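Transcriptional regulator (Vibrio vulnificus, PDB 4IVN) represses transcription of the nan operon for sialic acid catabolism and binds the pathway intermediate ManNAc-6P in its sugar isomerase-like domain. Local coordinates at the interface of chains A and B. Residues are numbered along the deposited sequence; one frame, centred on the assembly and turned at random. Chains: chain A/B, Transcriptional regulator.

The interface of chains A and B. Residues chain A 235-237, 240; chain B 144, 148, 248.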
loop_
_atom_site.group_PDB
_atom_site.type_symbol
_atom_site.label_atom_id
_atom_site.label_comp_id
_atom_site.label_asym_id
_atom_site.label_seq_id
_atom_site.Cartn_x
_atom_site.Cartn_y
_atom_site.Cartn_z
ATOM N N GLY A 235 -6.754 9.072 -2.123
ATOM C CA GLY A 235 -5.391 8.532 -2.023
ATOM C C GLY A 235 -4.563 8.924 -0.823
ATOM O O GLY A 235 -3.473 8.367 -0.702
ATOM N N ALA A 236 -5.065 9.839 0.063
ATOM C CA ALA A 236 -4.350 10.311 1.217
ATOM C C ALA A 236 -3.842 9.115 2.019
ATOM O O ALA A 236 -4.552 8.102 2.231
ATOM C CB ALA A 236 -5.262 11.187 2.158
ATOM N N PHE A 237 -2.630 9.241 2.533
ATOM C CA PHE A 237 -2.066 8.072 3.202
ATOM C C PHE A 237 -2.864 7.767 4.497
ATOM O O PHE A 237 -3.044 6.638 4.851
ATOM C CB PHE A 237 -0.587 8.352 3.464
ATOM C CG PHE A 237 0.132 7.289 4.233
ATOM C CD1 PHE A 237 0.089 5.936 3.855
ATOM C CD2 PHE A 237 0.860 7.647 5.399
ATOM C CE1 PHE A 237 0.812 4.969 4.566
ATOM C CE2 PHE A 237 1.576 6.664 6.085
ATOM C CZ PHE A 237 1.543 5.357 5.699
ATOM N N LYS A 240 -5.628 5.467 3.266
ATOM C CA LYS A 240 -5.181 4.179 2.794
ATOM C C LYS A 240 -4.582 3.338 3.934
ATOM O O LYS A 240 -4.653 2.117 3.906
ATOM C CB LYS A 240 -4.119 4.350 1.697
ATOM C CG LYS A 240 -4.596 5.076 0.407
ATOM C CD LYS A 240 -5.813 4.389 -0.306
ATOM C CE LYS A 240 -7.128 5.100 -0.029
ATOM N NZ LYS A 240 -8.255 4.546 -0.927
ATOM N N TYR B 144 2.081 2.719 -4.997
ATOM C CA TYR B 144 1.521 3.860 -4.317
ATOM C C TYR B 144 2.380 5.074 -4.746
ATOM O O TYR B 144 1.848 6.216 -4.877
ATOM C CB TYR B 144 1.599 3.692 -2.759
ATOM C CG TYR B 144 0.966 4.854 -2.035
ATOM C CD1 TYR B 144 -0.364 5.194 -2.308
ATOM C CD2 TYR B 144 1.638 5.536 -0.994
ATOM C CE1 TYR B 144 -0.996 6.211 -1.620
ATOM C CE2 TYR B 144 0.985 6.551 -0.306
ATOM C CZ TYR B 144 -0.290 6.873 -0.602
ATOM O OH TYR B 144 -0.869 7.927 0.072
ATOM N N ARG B 148 0.961 8.520 -6.436
ATOM C CA ARG B 148 1.125 9.838 -5.799
ATOM C C ARG B 148 1.890 10.804 -6.686
ATOM O O ARG B 148 1.587 11.986 -6.750
ATOM C CB ARG B 148 1.880 9.760 -4.428
ATOM C CG ARG B 148 1.192 9.014 -3.255
ATOM C CD ARG B 148 -0.066 9.796 -2.734
ATOM N NE ARG B 148 0.272 11.127 -2.225
ATOM C CZ ARG B 148 0.726 11.380 -1.006
ATOM N NH1 ARG B 148 0.822 10.377 -0.094
ATOM N NH2 ARG B 148 1.053 12.621 -0.691
ATOM N N ASP B 248 4.736 8.942 1.351
ATOM C CA ASP B 248 3.935 10.008 1.802
ATOM C C ASP B 248 4.759 11.257 2.135
ATOM O O ASP B 248 4.425 12.381 1.670
ATOM C CB ASP B 248 3.068 9.569 3.003
ATOM C CG ASP B 248 2.037 10.597 3.351
ATOM O OD1 ASP B 248 1.334 11.073 2.436
ATOM O OD2 ASP B 248 1.910 10.927 4.538
HETATM O O HOH W 1 -1.203 11.637 2.113
#
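The ring of B:Tyr144 meets the backbone carbonyl O of A:Gly235 at its edge, in the ring plane, while B:Arg148 from the same helix (137-151) lays CG over one face, toward the rim. The guanidinium of B:Arg148 has the phenol carbon CZ of B:Tyr144 and the carboxylate carbon CG of B:Asp248 at its edge. Across the interface the phenol OH of B:Tyr144 donates to A:Gly235 O at 2.8 Å; it lies in the carbonyl plane, with a C=O...donor angle of 160°. B:Arg148 NH1 donates to B:Tyr144 OH at 3.0 Å, tilted from the guanidinium plane. B:Arg148 NH1 also makes a nearly straight, charged hydrogen bond of 2.7 Å to the anti lone pair of B:Asp248 OD1, a salt bridge tying the two B helices together and probably steadying the phenol as donor. A:Phe237 begins helix 237-257, the helix that in chain B carries B:Asp248. Its ring stands obliquely beside the carboxylate, the planes 43° apart, because chi1 of 176° swings A:Phe237 CG away from the backbone N; A:Phe237 CB lies 3.5 Å from B:Asp248 CG. This patch and its two-fold twin belong to the A-B interface of the deposited two-chain assembly, which probably reflects a dimer. A water completes the link between the chains, lying 2.8 Å from the helix-start amide N of A:Phe237 and 2.6 Å from B:Asp248 OD1.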